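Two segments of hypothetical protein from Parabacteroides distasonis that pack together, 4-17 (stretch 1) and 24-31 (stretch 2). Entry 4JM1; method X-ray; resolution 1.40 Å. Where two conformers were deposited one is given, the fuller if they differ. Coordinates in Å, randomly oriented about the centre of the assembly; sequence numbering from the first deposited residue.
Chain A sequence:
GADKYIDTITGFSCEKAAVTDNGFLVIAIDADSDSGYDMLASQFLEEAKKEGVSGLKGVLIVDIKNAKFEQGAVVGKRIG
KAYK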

ATOM      1  N   LYS A   4       9.132   5.789  -8.080  1.00 14.97           N
ATOM      2  CA  LYS A   4       9.013   5.171  -9.397  1.00 13.84           C
ATOM      3  C   LYS A   4       8.081   3.968  -9.366  1.00 12.81           C
ATOM      4  O   LYS A   4       7.246   3.791 -10.272  1.00 13.88           O
ATOM      5  CB  LYS A   4      10.379   4.817  -9.976  1.00 16.15           C
ATOM      6  CG  LYS A   4      11.139   6.153 -10.288  1.00 21.78           C
ATOM      7  CD  LYS A   4      12.466   6.044 -10.955  1.00 30.17           C
ATOM      8  CE  LYS A   4      12.974   7.484 -11.247  1.00 36.44           C
ATOM      9  NZ  LYS A   4      14.339   7.503 -11.829  1.00 43.45           N
ATOM     10  N   TYR A   5       8.203   3.166  -8.316  1.00 12.12           N
ATOM     11  CA  TYR A   5       7.291   2.028  -8.151  1.00 10.86           C
ATOM     12  C   TYR A   5       5.839   2.481  -7.982  1.00 10.90           C
ATOM     13  O   TYR A   5       4.950   1.983  -8.672  1.00 11.24           O
ATOM     14  CB  TYR A   5       7.743   1.127  -6.988  1.00 11.47           C
ATOM     15  CG  TYR A   5       6.829  -0.055  -6.768  1.00 12.13           C
ATOM     16  CD1 TYR A   5       6.733  -1.076  -7.697  1.00 11.77           C
ATOM     17  CD2 TYR A   5       6.005  -0.129  -5.646  1.00 11.38           C
ATOM     18  CE1 TYR A   5       5.857  -2.140  -7.515  1.00 11.08           C
ATOM     19  CE2 TYR A   5       5.149  -1.195  -5.462  1.00 12.19           C
ATOM     20  CZ  TYR A   5       5.043  -2.176  -6.400  1.00 10.64           C
ATOM     21  OH  TYR A   5       4.191  -3.230  -6.219  1.00 12.63           O
ATOM     22  N   ILE A   6       5.623   3.451  -7.093  1.00 10.24           N
ATOM     23  CA  ILE A   6       4.277   3.980  -6.875  1.00 10.27           C
ATOM     24  C   ILE A   6       3.694   4.507  -8.208  1.00 10.57           C
ATOM     25  O   ILE A   6       2.525   4.259  -8.537  1.00 10.71           O
ATOM     26  CB  ILE A   6       4.293   5.088  -5.793  1.00 11.76           C
ATOM     27  CG1 ILE A   6       4.494   4.431  -4.419  1.00 11.79           C
ATOM     28  CG2 ILE A   6       2.971   5.909  -5.807  1.00 12.65           C
ATOM     29  CD1 ILE A   6       4.781   5.409  -3.322  1.00 14.78           C
ATOM     30  N   ASP A   7       4.524   5.249  -8.952  1.00 10.58           N
ATOM     31  CA  ASP A   7       4.045   5.803 -10.227  1.00 12.62           C
ATOM     32  C   ASP A   7       3.759   4.756 -11.299  1.00 11.86           C
ATOM     33  O   ASP A   7       3.070   5.039 -12.282  1.00 12.30           O
ATOM     34  CB  ASP A   7       4.962   6.922 -10.734  1.00 12.93           C
ATOM     35  CG  ASP A   7       4.980   8.151  -9.829  1.00 16.26           C
ATOM     36  OD1 ASP A   7       4.091   8.273  -8.946  1.00 18.59           O
ATOM     37  OD2 ASP A   7       5.902   8.997 -10.016  1.00 19.50           O
ATOM     38  N   THR A   8       4.285   3.548 -11.130  1.00 11.36           N
ATOM     39  CA  THR A   8       4.000   2.437 -12.032  1.00 11.88           C
ATOM     40  C   THR A   8       2.733   1.676 -11.646  1.00 11.40           C
ATOM     41  O   THR A   8       2.000   1.230 -12.518  1.00 11.74           O
ATOM     42  CB  THR A   8       5.207   1.525 -12.147  1.00 13.55           C
ATOM     43  OG1 THR A   8       6.303   2.273 -12.684  1.00 17.00           O
ATOM     44  CG2 THR A   8       4.951   0.323 -13.061  1.00 16.33           C
ATOM     45  N   ILE A   9       2.475   1.520 -10.357  1.00 11.07           N
ATOM     46  CA  ILE A   9       1.302   0.765  -9.933  1.00 11.13           C
ATOM     47  C   ILE A   9       0.033   1.625  -9.861  1.00 10.82           C
ATOM     48  O   ILE A   9      -1.068   1.070  -9.896  1.00 11.43           O
ATOM     49  CB  ILE A   9       1.515   0.015  -8.582  1.00 11.51           C
ATOM     50  CG1 ILE A   9       1.738   0.975  -7.406  1.00 10.99           C
ATOM     51  CG2 ILE A   9       2.693  -0.974  -8.673  1.00 12.15           C
ATOM     52  CD1 ILE A   9       1.677   0.268  -6.023  1.00 13.10           C
ATOM     53  N   THR A  10       0.186   2.956  -9.719  1.00 11.07           N
ATOM     54  CA  THR A  10      -0.972   3.835  -9.558  1.00 10.27           C
ATOM     55  C   THR A  10      -1.844   3.820 -10.811  1.00 10.46           C
ATOM     56  O   THR A  10      -1.400   4.120 -11.911  1.00 12.84           O
ATOM     57  CB  THR A  10      -0.529   5.267  -9.184  1.00 12.04           C
ATOM     58  OG1 THR A  10       0.104   5.219  -7.889  1.00 13.75           O
ATOM     59  CG2 THR A  10      -1.720   6.215  -9.118  1.00 14.12           C
ATOM     60  N   GLY A  11      -3.119   3.480 -10.610  1.00 10.79           N
ATOM     61  CA  GLY A  11      -4.030   3.316 -11.719  1.00 11.01           C
ATOM     62  C   GLY A  11      -3.788   2.106 -12.580  1.00 11.57           C
ATOM     63  O   GLY A  11      -4.344   2.007 -13.666  1.00 12.41           O
ATOM     64  N   PHE A  12      -2.897   1.224 -12.136  1.00 11.98           N
ATOM     65  CA  PHE A  12      -2.613  -0.029 -12.816  1.00 10.66           C
ATOM     66  C   PHE A  12      -3.154  -1.201 -11.980  1.00 11.44           C
ATOM     67  O   PHE A  12      -4.001  -1.935 -12.426  1.00 15.01           O
ATOM     68  CB  PHE A  12      -1.105  -0.199 -13.088  1.00 11.60           C
ATOM     69  CG  PHE A  12      -0.780  -1.508 -13.680  1.00 13.30           C
ATOM     70  CD1 PHE A  12      -1.107  -1.759 -15.001  1.00 13.83           C
ATOM     71  CD2 PHE A  12      -0.146  -2.494 -12.936  1.00 14.74           C
ATOM     72  CE1 PHE A  12      -0.838  -2.990 -15.570  1.00 17.42           C
ATOM     73  CE2 PHE A  12       0.147  -3.738 -13.501  1.00 15.49           C
ATOM     74  CZ  PHE A  12      -0.192  -3.980 -14.824  1.00 17.90           C
ATOM     75  N   SER A  13      -2.646  -1.335 -10.766  1.00 11.10           N
ATOM     76  CA  SER A  13      -3.006  -2.411  -9.853  1.00 11.24           C
ATOM     77  C   SER A  13      -3.612  -1.900  -8.532  1.00 12.39           C
ATOM     78  O   SER A  13      -3.962  -2.681  -7.622  1.00 13.68           O
ATOM     79  CB  SER A  13      -1.795  -3.288  -9.581  1.00 12.34           C
ATOM     80  OG  SER A  13      -0.714  -2.503  -9.148  1.00 11.39           O
ATOM     81  N   CYS A  14      -3.739  -0.580  -8.440  1.00 11.81           N
ATOM     82  CA  CYS A  14      -4.377   0.075  -7.323  1.00 12.02           C
ATOM     83  C   CYS A  14      -4.826   1.458  -7.770  1.00 12.39           C
ATOM     84  O   CYS A  14      -4.593   1.830  -8.929  1.00 13.17           O
ATOM     85  CB  CYS A  14      -3.427   0.167  -6.154  1.00 13.29           C
ATOM     86  SG  CYS A  14      -2.035   1.343  -6.413  1.00 14.53           S
ATOM     87  N   GLU A  15      -5.532   2.190  -6.910  1.00 11.55           N
ATOM     88  CA  GLU A  15      -5.966   3.535  -7.253  1.00 11.31           C
ATOM     89  C   GLU A  15      -5.058   4.641  -6.771  1.00 12.80           C
ATOM     90  O   GLU A  15      -4.921   5.645  -7.457  1.00 15.33           O
ATOM     91  CB  GLU A  15      -7.422   3.769  -6.845  1.00 14.32           C
ATOM     92  CG  GLU A  15      -8.321   2.829  -7.646  1.00 18.24           C
ATOM     93  CD  GLU A  15      -9.791   3.141  -7.655  1.00 22.93           C
ATOM     94  OE1 GLU A  15     -10.200   4.246  -7.247  1.00 20.90           O
ATOM     95  OE2 GLU A  15     -10.550   2.231  -8.104  1.00 23.80           O
ATOM     96  N   LYS A  16      -4.419   4.440  -5.616  1.00 13.48           N
ATOM     97  CA  LYS A  16      -3.495   5.412  -5.039  0.50 12.99           C
ATOM     98  C   LYS A  16      -2.576   4.652  -4.081  1.00 12.04           C
ATOM     99  O   LYS A  16      -2.954   3.612  -3.551  1.00 12.58           O
ATOM    100  CB  LYS A  16      -4.272   6.528  -4.313  0.50 13.83           C
ATOM    101  CG  LYS A  16      -3.440   7.746  -3.909  0.50 15.16           C
ATOM    102  CD  LYS A  16      -4.295   8.929  -3.448  0.50 19.56           C
ATOM    103  CE  LYS A  16      -3.420  10.064  -2.877  0.50 26.00           C
ATOM    104  NZ  LYS A  16      -4.095  11.426  -2.776  0.50 28.43           N
ATOM    105  N   ALA A  17      -1.361   5.151  -3.908  1.00 10.87           N
ATOM    106  CA  ALA A  17      -0.403   4.553  -2.981  1.00 10.95           C
ATOM    107  C   ALA A  17       0.543   5.613  -2.444  1.00 10.13           C
ATOM    108  O   ALA A  17       0.776   6.640  -3.087  1.00 12.46           O
ATOM    109  CB  ALA A  17       0.395   3.400  -3.661  1.00 12.55           C
ATOM    110  N   PHE A  24       5.816   2.272   6.148  1.00 12.27           N
ATOM    111  CA  PHE A  24       4.927   1.357   5.440  1.00 11.37           C
ATOM    112  C   PHE A  24       4.570   1.899   4.061  1.00 12.29           C
ATOM    113  O   PHE A  24       4.459   3.109   3.852  1.00 15.41           O
ATOM    114  CB  PHE A  24       3.649   1.080   6.246  1.00 12.44           C
ATOM    115  CG  PHE A  24       3.889   0.258   7.491  1.00 11.49           C
ATOM    116  CD1 PHE A  24       4.198   0.861   8.689  1.00 13.61           C
ATOM    117  CD2 PHE A  24       3.822  -1.104   7.456  1.00 12.82           C
ATOM    118  CE1 PHE A  24       4.433   0.108   9.844  1.00 15.16           C
ATOM    119  CE2 PHE A  24       4.052  -1.874   8.605  1.00 15.69           C
ATOM    120  CZ  PHE A  24       4.340  -1.268   9.791  1.00 14.92           C
ATOM    121  N   LEU A  25       4.345   0.973   3.145  1.00 11.92           N
ATOM    122  CA  LEU A  25       3.769   1.292   1.826  1.00 10.77           C
ATOM    123  C   LEU A  25       2.281   1.014   1.928  1.00 11.50           C
ATOM    124  O   LEU A  25       1.878  -0.128   2.167  1.00 11.53           O
ATOM    125  CB  LEU A  25       4.409   0.455   0.712  1.00 12.29           C
ATOM    126  CG  LEU A  25       3.784   0.574  -0.680  1.00 13.60           C
ATOM    127  CD1 LEU A  25       3.736   2.011  -1.181  1.00 15.71           C
ATOM    128  CD2 LEU A  25       4.562  -0.336  -1.655  1.00 14.21           C
ATOM    129  N   VAL A  26       1.495   2.072   1.781  1.00 10.82           N
ATOM    130  CA  VAL A  26       0.043   2.016   1.878  1.00 10.31           C
ATOM    131  C   VAL A  26      -0.553   2.066   0.470  1.00 10.36           C
ATOM    132  O   VAL A  26      -0.199   2.960  -0.331  1.00 12.77           O
ATOM    133  CB  VAL A  26      -0.525   3.155   2.717  1.00 10.57           C
ATOM    134  CG1 VAL A  26      -2.060   3.060   2.784  1.00 12.71           C
ATOM    135  CG2 VAL A  26       0.091   3.158   4.136  1.00 12.38           C
ATOM    136  N   ILE A  27      -1.378   1.065   0.170  1.00 11.02           N
ATOM    137  CA  ILE A  27      -1.971   0.891  -1.139  1.00 11.06           C
ATOM    138  C   ILE A  27      -3.492   0.879  -1.011  1.00 10.66           C
ATOM    139  O   ILE A  27      -4.047   0.054  -0.280  1.00 11.49           O
ATOM    140  CB  ILE A  27      -1.427  -0.380  -1.813  1.00 11.53           C
ATOM    141  CG1 ILE A  27       0.123  -0.257  -1.963  1.00 14.51           C
ATOM    142  CG2 ILE A  27      -2.095  -0.605  -3.158  1.00 12.90           C
ATOM    143  CD1 ILE A  27       0.850  -1.472  -2.465  1.00 15.62           C
ATOM    144  N   ALA A  28      -4.138   1.787  -1.750  1.00 11.10           N
ATOM    145  CA  ALA A  28      -5.592   1.953  -1.713  1.00 10.15           C
ATOM    146  C   ALA A  28      -6.200   1.291  -2.951  1.00 11.59           C
ATOM    147  O   ALA A  28      -5.819   1.605  -4.080  1.00 12.47           O
ATOM    148  CB  ALA A  28      -5.966   3.433  -1.651  1.00 11.67           C
ATOM    149  N   ILE A  29      -7.154   0.393  -2.711  1.00 12.12           N
ATOM    150  CA  ILE A  29      -7.864  -0.347  -3.746  1.00 12.19           C
ATOM    151  C   ILE A  29      -9.381  -0.116  -3.648  1.00 12.92           C
ATOM    152  O   ILE A  29      -9.907   0.355  -2.621  1.00 12.31           O
ATOM    153  CB  ILE A  29      -7.569  -1.887  -3.660  1.00 12.37           C
ATOM    154  CG1 ILE A  29      -8.064  -2.464  -2.325  1.00 11.93           C
ATOM    155  CG2 ILE A  29      -6.080  -2.152  -3.861  1.00 13.16           C
ATOM    156  CD1 ILE A  29      -8.192  -3.975  -2.341  1.00 14.72           C
ATOM    157  N   ASP A  30     -10.080  -0.415  -4.750  1.00 14.82           N
ATOM    158  CA  ASP A  30     -11.535  -0.347  -4.745  1.00 16.78           C
ATOM    159  C   ASP A  30     -12.104  -1.644  -4.143  1.00 17.50           C
ATOM    160  O   ASP A  30     -12.536  -2.555  -4.855  1.00 19.63           O
ATOM    161  CB  ASP A  30     -12.064  -0.102  -6.161  1.00 19.71           C
ATOM    162  CG  ASP A  30     -13.543   0.239  -6.183  1.00 26.89           C
ATOM    163  OD1 ASP A  30     -14.128   0.576  -5.122  1.00 24.33           O
ATOM    164  OD2 ASP A  30     -14.119   0.166  -7.293  1.00 32.59           O
ATOM    165  N   ALA A  31     -12.080  -1.725  -2.821  1.00 15.18           N
ATOM    166  CA  ALA A  31     -12.379  -2.961  -2.111  1.00 16.02           C
ATOM    167  C   ALA A  31     -13.878  -3.213  -2.010  1.00 15.86           C
ATOM    168  O   ALA A  31     -14.647  -2.314  -1.736  1.00 20.04           O
ATOM    169  CB  ALA A  31     -11.778  -2.917  -0.713  1.00 15.52           C
TER

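Residues 4-17 run from a helix through a turn into the beginning of a strand (Lys16 and Ala17 here), which pairs antiparallel with the strand that ends at Ile29. Two backbone hydrogen bonds join the stretches, both made by Ala28: its carbonyl O accepts from Glu15 N (2.9 Å, N-H...O angle 159°), and its N donates to Lys16 O (2.8 Å, 168°). Both polar backbone atoms of Ala28 are thus satisfied by the same neighbouring segment, and the near-linear angles indicate well-formed bonds. Lys16 and Ala28 form the hydrogen-bonded pair of the ladder, and their side chains share one face of the sheet, CB to CB 4.4 Å; the lysine chain, extended throughout, then leads away. Ala17 and Ile27 form the next, non-hydrogen-bonded pair, with CA atoms 4.4 Å apart. Beside it, Ala17 CA lies 3.1 Å from Val26 O in a CA-H...O contact.

On the face carrying Ala17 and Ile27 the contacts are apolar. Ala17 CB lies 4.0 Å from Ile27 CG1, Cys14 CB packs 3.4 Å from Ile27 CG2, and the helix adds Ile9, whose CD1 meets Ile27 CD1 at 4.0 Å. Leu25 meets two more helix residues: its CD2 lies at the edge of the Tyr5 ring, 3.9 Å from CE2, and its CD1 is 4.1 Å from Ile6 CG1. Tyr5 OH finds its hydrogen-bond partner elsewhere in the structure.

Within the first stretch, Thr8 OG1 donates to Lys4 O (3.0 Å) and Thr10 OG1 to Ile6 O (2.7 Å), so both hydroxyls turn back onto helix carbonyls. Ile9 O accepts from Phe12 N (2.9 Å) and Ser13 N (3.0 Å), tying the turn to the helix end. Where both side chains are exposed, like charges approach: Glu15 OE2 lies 4.2 Å from Asp30 OD2, with no bond between them, while Asp30 OD1 is hydrogen-bonded elsewhere.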